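PDB 2WMY: putative acid phosphatase WZB from Escherichia coli, which probably catalyses the hydrolysis of phosphotyrosine in proteins, releasing tyrosine and phosphate, as a member of the low molecular weight phosphotyrosine protein phosphatase family. Local coordinates for residues A[13-16]-A[22-25]; A[85-88]-A[92-95]; A[9-14]-A[27-32]. The protein carries 1 engineered substitution. All coordinates share one frame; numbering follows the deposited sequence.

The three contacts illustrate how a parallel sheet with helices on both faces builds a phosphatase. Contacts 1 and 3 both join strand 10-15 to helix 21-32, share Val13 and Ile14 and have centres about 9 Å apart; contact 1 lies at the end carrying the predicted nucleophile and bound sulfate, contact 3 farther along. Contact 2 follows later in the chain, between strand 84-87 and helix 90-99, its centre about 10 Å from that of contact 1 and 15 Å from that of contact 3. Strands 10-15 and 84-87 are neighbours in the sheet, tied by Ile14 N to Leu86 O and Leu86 N to Leu12 O, so the sheet joins the layers around the phosphate-binding loop.

Contact 1: A[13-16]-A[22-25]; sequences VICT and SPIG. With SO4 (sulfate ion), chain I.
Cys15 and Ser22 meet in a buried strand-to-helix contact at the two ends of the phosphate-binding loop, where strand 10-15 gives way to the first turn of helix 21-32. The spacing of Cys15, Arg21 and Ser22 is that of the C-X5-R-S signature of low molecular weight phosphatases, and Cys15 is the predicted nucleophile. Its SG, set between the backbone N and the carbonyl carbon (chi1 61°), turns to the helix and accepts a nearly straight hydrogen bond from Ser22 N (3.3 Å, 165° at the hydrogen). Ser22 OG lies 3.1 Å from SG, but its clear hydrogen bond goes to Asn18 ND2. Sulfate rests beyond, its O1 3.3 Å from Cys15 SG, while Thr16 N donates to O3 over 3.2 Å; the N-H groups of Gly17, Ile19, Cys20 and Arg21 also bind it, as expected of a phosphate mimic. On the strand side of the loop, Val13 CG1 packs 3.6 Å from Ser22 CB, and Gly25, lacking a side chain, lets the helix come close to that methyl. With an alanine at Cys15, Ser22 N would probably lose its acceptor and a gap would open next to the anion. Backbone bonds link Val13 and Cys15 to strand 37-42 and Ile14 to strand 84-87, while Ile24 faces helix 127-147 through Tyr134 and Leu137.

Contact 2: A[85-88]-A[92-95]; sequences LLVM and HLEQ
Val87 and His92 pack flank against flank, their CB atoms 3.6 Å apart and the side chains running past one another, each toward the other's backbone. Val87 sets CG1 opposite its carbonyl carbon (chi1 -51°), which leaves CG2 between the backbone N and the carbonyl carbon, aimed at the helix: it touches His92 CB and reaches Leu93 CD2 at 3.5 Å. Leu93 leaves the helix turned partly aside, its CD2 branch coming back to the valine. The imidazole of His92 meets Met88 at its edge, with Met88 CA in the plane of the ring and Met88 N 3.5 Å from ND1. The clear hydrogen bond of ND1 is to Glu89 N, and NE2 bonds to Thr16 OG1 beside the sulfate site; as a backbone N can only donate, the proton is likely to sit on NE2. Two bonds at separate ring nitrogens should fix the rotation of the imidazole. Met88 lays its CB 3.9 Å from His92 ND1, then bends at chi2 (-61°) and carries its sulfur end away from the helix, against Val13 and Cys15, the predicted nucleophile. This is the first half of a beta-alpha-beta unit: strand 84-87, helix 90-99, strand 107-109. Thr107 meets both Val87 and Leu93, and Ile14 of strand 10-15 lies against Val87, while Leu86 turns to the sheet's opposite face and Trp144 of helix 127-147.

Contact 3: A[9-14]-A[27-32]; sequences DSILVI and RLLRRL
Leu29 points one methyl, CD1, from helix 21-32 onto the strand, where it meets the branches of Ile11 and Val13. The closer approach is to Val13 CG2, at 3.9 Å; the two side chains cross obliquely, with methyl against methyl. Ile11 CG2 stands 4.4 Å from the same Leu29 CD1, and Ile11 CG2 and Val13 CG2 are themselves 4.3 Å apart, so the three methyls form a nearly equilateral triangle with the leucine carbon at its helical corner. The conformation of Leu29 accounts for the reach: CG lies opposite the carbonyl carbon (chi1 -74°), and CD1 continues outward opposite CA (chi2 172°), making an extended arm. Such length is needed, because the backbones stand well apart, 9.1 Å between Ile11 CA and Leu29 CA. Ile11 presents its branch methyl, CG2; Val13 offers here the methyl not engaged with Ser22. Strand 10-15 and helix 21-32 are the first two elements of a beta-alpha-beta unit completed by strand 37-42, and alternation along the strand sends Ile11 and Val13 to this helix while Leu12 and Ile14 project from the other face of the sheet. Ile38, on the parallel neighbour strand 37-42, touches both Leu29 and Ile11 and so extends the apolar patch across the sheet, with Leu86 meeting Ile11 from strand 84-87. The polar residues of the helix serve different neighbours: Arg30 NE bonds to Ile38 O, and Arg27 NH1 to Lys67 O. On a separate flank of the helix, Leu28 packs against Tyr134, Leu137 and Ser141 of helix 127-147.

Contact 1: A[13-16]-A[22-25]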
loop_
_atom_site.group_PDB
_atom_site.type_symbol
_atom_site.label_atom_id
_atom_site.label_comp_id
_atom_site.label_asym_id
_atom_site.label_seq_id
_atom_site.Cartn_x
_atom_site.Cartn_y
_atom_site.Cartn_z
ATOM N N VAL A 13 -0.499 3.136 3.872
ATOM C CA VAL A 13 -0.257 1.950 3.055
ATOM C C VAL A 13 1.239 1.736 2.810
ATOM O O VAL A 13 1.946 2.643 2.382
ATOM C CB VAL A 13 -0.998 2.047 1.705
ATOM C CG1 VAL A 13 -0.829 0.757 0.909
ATOM C CG2 VAL A 13 -2.477 2.340 1.940
ATOM N N ILE A 14 1.729 0.531 3.066
ATOM C CA ILE A 14 3.171 0.320 3.039
ATOM C C ILE A 14 3.636 -0.886 2.229
ATOM O O ILE A 14 3.122 -2.003 2.392
ATOM C CB ILE A 14 3.722 0.176 4.474
ATOM C CG1 ILE A 14 3.288 1.371 5.331
ATOM C CG2 ILE A 14 5.240 0.013 4.442
ATOM C CD1 ILE A 14 3.439 1.150 6.810
ATOM N N CYS A 15 4.622 -0.651 1.362
ATOM C CA CYS A 15 5.320 -1.731 0.683
ATOM C C CYS A 15 6.825 -1.577 0.881
ATOM O O CYS A 15 7.289 -1.132 1.940
ATOM C CB CYS A 15 4.950 -1.815 -0.812
ATOM S SG CYS A 15 5.336 -0.373 -1.852
ATOM N N THR A 16 7.595 -1.946 -0.132
ATOM C CA THR A 16 9.043 -1.849 -0.018
ATOM C C THR A 16 9.578 -0.591 -0.685
ATOM O O THR A 16 10.118 0.288 -0.019
ATOM C CB THR A 16 9.712 -3.070 -0.611
ATOM O OG1 THR A 16 9.177 -4.227 0.031
ATOM C CG2 THR A 16 11.221 -3.014 -0.403
ATOM N N SER A 22 2.181 0.090 -2.836
ATOM C CA SER A 22 1.483 1.052 -1.974
ATOM C C SER A 22 0.875 2.244 -2.735
ATOM O O SER A 22 -0.244 2.669 -2.431
ATOM C CB SER A 22 2.300 1.472 -0.733
ATOM O OG SER A 22 3.547 2.070 -1.042
ATOM N N PRO A 23 1.571 2.760 -3.757
ATOM C CA PRO A 23 0.929 3.879 -4.459
ATOM C C PRO A 23 -0.401 3.447 -5.070
ATOM O O PRO A 23 -1.345 4.226 -5.146
ATOM C CB PRO A 23 1.924 4.234 -5.572
ATOM C CG PRO A 23 3.190 3.536 -5.232
ATOM C CD PRO A 23 2.840 2.355 -4.386
ATOM N N ILE A 24 -0.461 2.202 -5.520
ATOM C CA ILE A 24 -1.685 1.672 -6.100
ATOM C C ILE A 24 -2.733 1.406 -5.014
ATOM O O ILE A 24 -3.896 1.767 -5.160
ATOM C CB ILE A 24 -1.392 0.410 -6.925
ATOM C CG1 ILE A 24 -0.674 0.807 -8.220
ATOM C CG2 ILE A 24 -2.676 -0.346 -7.215
ATOM C CD1 ILE A 24 -0.205 -0.382 -9.060
ATOM N N GLY A 25 -2.305 0.801 -3.911
ATOM C CA GLY A 25 -3.185 0.564 -2.778
ATOM C C GLY A 25 -3.729 1.863 -2.213
ATOM O O GLY A 25 -4.911 1.960 -1.894
HETATM S S SO4 I . 7.277 -1.944 -4.542
HETATM O O1 SO4 I . 7.240 -0.476 -4.578
HETATM O O2 SO4 I . 8.181 -2.423 -5.593
HETATM O O3 SO4 I . 7.747 -2.455 -3.245
HETATM O O4 SO4 I . 5.913 -2.440 -4.753
#

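Contact 2: A[85-88]-A[92-95]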
loop_
_atom_site.group_PDB
_atom_site.type_symbol
_atom_site.label_atom_id
_atom_site.label_comp_id
_atom_site.label_asym_id
_atom_site.label_seq_id
_atom_site.Cartn_x
_atom_site.Cartn_y
_atom_site.Cartn_z
ATOM N N LEU A 85 -1.924 0.909 9.817
ATOM C CA LEU A 85 -0.915 0.610 8.813
ATOM C C LEU A 85 -1.307 -0.669 8.083
ATOM O O LEU A 85 -1.678 -1.665 8.710
ATOM C CB LEU A 85 0.463 0.411 9.465
ATOM C CG LEU A 85 1.301 1.609 9.923
ATOM C CD1 LEU A 85 0.511 2.556 10.789
ATOM C CD2 LEU A 85 2.547 1.122 10.660
ATOM N N LEU A 86 -1.214 -0.642 6.760
ATOM C CA LEU A 86 -1.487 -1.820 5.955
ATOM C C LEU A 86 -0.250 -2.166 5.143
ATOM O O LEU A 86 0.178 -1.381 4.294
ATOM C CB LEU A 86 -2.702 -1.580 5.047
ATOM C CG LEU A 86 -4.028 -1.431 5.803
ATOM C CD1 LEU A 86 -5.179 -1.197 4.849
ATOM C CD2 LEU A 86 -4.292 -2.665 6.668
ATOM N N VAL A 87 0.331 -3.330 5.416
ATOM C CA VAL A 87 1.571 -3.725 4.755
ATOM C C VAL A 87 1.341 -4.874 3.782
ATOM O O VAL A 87 0.402 -5.648 3.936
ATOM C CB VAL A 87 2.690 -4.094 5.743
ATOM C CG1 VAL A 87 2.882 -2.997 6.776
ATOM C CG2 VAL A 87 2.396 -5.425 6.416
ATOM N N MET A 88 2.210 -4.971 2.780
ATOM C CA MET A 88 1.986 -5.879 1.669
ATOM C C MET A 88 2.387 -7.308 2.017
ATOM O O MET A 88 1.693 -8.257 1.662
ATOM C CB MET A 88 2.737 -5.383 0.428
ATOM C CG MET A 88 2.271 -4.016 -0.067
ATOM S SD MET A 88 0.530 -4.066 -0.547
ATOM C CE MET A 88 0.108 -2.320 -0.539
ATOM N N HIS A 92 7.147 -7.755 5.939
ATOM C CA HIS A 92 6.968 -6.363 6.340
ATOM C C HIS A 92 6.527 -6.220 7.792
ATOM O O HIS A 92 6.868 -5.238 8.453
ATOM C CB HIS A 92 5.956 -5.658 5.439
ATOM C CG HIS A 92 6.469 -5.351 4.069
ATOM N ND1 HIS A 92 5.663 -5.379 2.950
ATOM C CD2 HIS A 92 7.705 -5.005 3.637
ATOM C CE1 HIS A 92 6.379 -5.061 1.887
ATOM N NE2 HIS A 92 7.622 -4.830 2.275
ATOM N N LEU A 93 5.760 -7.193 8.281
ATOM C CA LEU A 93 5.290 -7.167 9.668
ATOM C C LEU A 93 6.464 -7.144 10.638
ATOM O O LEU A 93 6.448 -6.413 11.629
ATOM C CB LEU A 93 4.387 -8.368 9.970
ATOM C CG LEU A 93 3.085 -8.397 9.170
ATOM C CD1 LEU A 93 2.311 -9.674 9.476
ATOM C CD2 LEU A 93 2.248 -7.154 9.462
ATOM N N GLU A 94 7.489 -7.937 10.342
ATOM C CA GLU A 94 8.657 -7.989 11.207
ATOM C C GLU A 94 9.520 -6.739 11.067
ATOM O O GLU A 94 10.239 -6.370 11.992
ATOM C CB GLU A 94 9.482 -9.248 10.942
ATOM C CG GLU A 94 10.099 -9.817 12.206
ATOM C CD GLU A 94 9.098 -9.889 13.358
ATOM O OE1 GLU A 94 7.976 -10.404 13.147
ATOM O OE2 GLU A 94 9.434 -9.429 14.473
ATOM N N GLN A 95 9.448 -6.087 9.910
ATOM C CA GLN A 95 10.189 -4.852 9.702
ATOM C C GLN A 95 9.536 -3.697 10.454
ATOM O O GLN A 95 10.226 -2.806 10.947
ATOM C CB GLN A 95 10.318 -4.534 8.214
ATOM C CG GLN A 95 11.381 -5.367 7.505
ATOM C CD GLN A 95 11.271 -5.287 6.001
ATOM O OE1 GLN A 95 10.226 -5.589 5.429
ATOM N NE2 GLN A 95 12.352 -4.879 5.350
#

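Contact 3: A[9-14]-A[27-32]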
loop_
_atom_site.group_PDB
_atom_site.type_symbol
_atom_site.label_atom_id
_atom_site.label_comp_id
_atom_site.label_asym_id
_atom_site.label_seq_id
_atom_site.Cartn_x
_atom_site.Cartn_y
_atom_site.Cartn_z
ATOM N N ASP A 9 -9.259 6.670 11.219
ATOM C CA ASP A 9 -9.518 7.766 10.298
ATOM C C ASP A 9 -8.327 8.018 9.381
ATOM O O ASP A 9 -8.471 8.625 8.322
ATOM C CB ASP A 9 -9.875 9.036 11.073
ATOM C CG ASP A 9 -10.696 10.013 10.249
ATOM O OD1 ASP A 9 -11.010 9.702 9.080
ATOM O OD2 ASP A 9 -11.031 11.096 10.774
ATOM N N SER A 10 -7.154 7.555 9.800
ATOM C CA SER A 10 -5.932 7.715 9.020
ATOM C C SER A 10 -5.380 6.354 8.613
ATOM O O SER A 10 -5.305 5.439 9.436
ATOM C CB SER A 10 -4.880 8.464 9.837
ATOM O OG SER A 10 -5.444 9.594 10.483
ATOM N N ILE A 11 -4.993 6.219 7.347
ATOM C CA ILE A 11 -4.415 4.967 6.858
ATOM C C ILE A 11 -3.066 5.167 6.155
ATOM O O ILE A 11 -2.941 5.993 5.240
ATOM C CB ILE A 11 -5.367 4.226 5.896
ATOM C CG1 ILE A 11 -6.744 4.020 6.530
ATOM C CG2 ILE A 11 -4.774 2.881 5.485
ATOM C CD1 ILE A 11 -7.717 3.323 5.594
ATOM N N LEU A 12 -2.062 4.411 6.591
ATOM C CA LEU A 12 -0.761 4.403 5.928
ATOM C C LEU A 12 -0.567 3.076 5.199
ATOM O O LEU A 12 -0.489 2.017 5.825
ATOM C CB LEU A 12 0.373 4.627 6.940
ATOM C CG LEU A 12 1.786 4.792 6.354
ATOM C CD1 LEU A 12 1.897 6.038 5.463
ATOM C CD2 LEU A 12 2.831 4.838 7.457
ATOM N N VAL A 13 -0.499 3.136 3.872
ATOM C CA VAL A 13 -0.257 1.950 3.055
ATOM C C VAL A 13 1.239 1.736 2.810
ATOM O O VAL A 13 1.946 2.643 2.382
ATOM C CB VAL A 13 -0.998 2.047 1.705
ATOM C CG1 VAL A 13 -0.829 0.757 0.909
ATOM C CG2 VAL A 13 -2.477 2.340 1.940
ATOM N N ILE A 14 1.729 0.531 3.066
ATOM C CA ILE A 14 3.171 0.320 3.039
ATOM C C ILE A 14 3.636 -0.886 2.229
ATOM O O ILE A 14 3.122 -2.003 2.392
ATOM C CB ILE A 14 3.722 0.176 4.474
ATOM C CG1 ILE A 14 3.288 1.371 5.331
ATOM C CG2 ILE A 14 5.240 0.013 4.442
ATOM C CD1 ILE A 14 3.439 1.150 6.810
ATOM N N ARG A 27 -4.195 4.777 -3.764
ATOM C CA ARG A 27 -5.136 5.441 -4.663
ATOM C C ARG A 27 -6.461 4.682 -4.755
ATOM O O ARG A 27 -7.528 5.289 -4.870
ATOM C CB ARG A 27 -4.517 5.644 -6.058
ATOM C CG ARG A 27 -3.260 6.513 -6.067
ATOM C CD ARG A 27 -3.546 7.938 -5.614
ATOM N NE ARG A 27 -2.315 8.664 -5.311
ATOM C CZ ARG A 27 -1.778 9.599 -6.095
ATOM N NH1 ARG A 27 -2.372 9.940 -7.231
ATOM N NH2 ARG A 27 -0.645 10.195 -5.741
ATOM N N LEU A 28 -6.389 3.354 -4.707
ATOM C CA LEU A 28 -7.599 2.540 -4.679
ATOM C C LEU A 28 -8.426 2.876 -3.434
ATOM O O LEU A 28 -9.635 3.122 -3.522
ATOM C CB LEU A 28 -7.250 1.044 -4.728
ATOM C CG LEU A 28 -6.722 0.506 -6.070
ATOM C CD1 LEU A 28 -6.135 -0.899 -5.914
ATOM C CD2 LEU A 28 -7.819 0.522 -7.139
ATOM N N LEU A 29 -7.773 2.909 -2.276
ATOM C CA LEU A 29 -8.484 3.182 -1.029
ATOM C C LEU A 29 -9.071 4.591 -0.983
ATOM O O LEU A 29 -10.168 4.781 -0.458
ATOM C CB LEU A 29 -7.593 2.927 0.192
ATOM C CG LEU A 29 -7.327 1.462 0.551
ATOM C CD1 LEU A 29 -6.281 1.352 1.653
ATOM C CD2 LEU A 29 -8.611 0.777 0.958
ATOM N N ARG A 30 -8.355 5.573 -1.535
ATOM C CA ARG A 30 -8.854 6.953 -1.543
ATOM C C ARG A 30 -10.144 7.026 -2.342
ATOM O O ARG A 30 -11.099 7.688 -1.951
ATOM C CB ARG A 30 -7.834 7.913 -2.156
ATOM C CG ARG A 30 -6.638 8.223 -1.289
ATOM C CD ARG A 30 -5.729 9.223 -1.984
ATOM N NE ARG A 30 -4.546 9.537 -1.191
ATOM C CZ ARG A 30 -3.576 10.350 -1.594
ATOM N NH1 ARG A 30 -3.649 10.930 -2.784
ATOM N NH2 ARG A 30 -2.536 10.587 -0.809
ATOM N N ARG A 31 -10.138 6.339 -3.476
ATOM C CA ARG A 31 -11.291 6.182 -4.348
ATOM C C ARG A 31 -12.522 5.712 -3.569
ATOM O O ARG A 31 -13.635 6.192 -3.789
ATOM C CB ARG A 31 -10.934 5.116 -5.374
ATOM C CG ARG A 31 -11.431 5.306 -6.779
ATOM C CD ARG A 31 -11.125 4.025 -7.551
ATOM N NE ARG A 31 -10.940 4.231 -8.980
ATOM C CZ ARG A 31 -10.738 3.245 -9.849
ATOM N NH1 ARG A 31 -10.706 1.987 -9.424
ATOM N NH2 ARG A 31 -10.574 3.513 -11.138
ATOM N N LEU A 32 -12.312 4.755 -2.667
ATOM C CA LEU A 32 -13.402 4.098 -1.950
ATOM C C LEU A 32 -13.785 4.815 -0.656
ATOM O O LEU A 32 -14.942 4.783 -0.236
ATOM C CB LEU A 32 -13.031 2.644 -1.642
ATOM C CG LEU A 32 -12.886 1.716 -2.846
ATOM C CD1 LEU A 32 -12.084 0.483 -2.471
ATOM C CD2 LEU A 32 -14.261 1.330 -3.392
#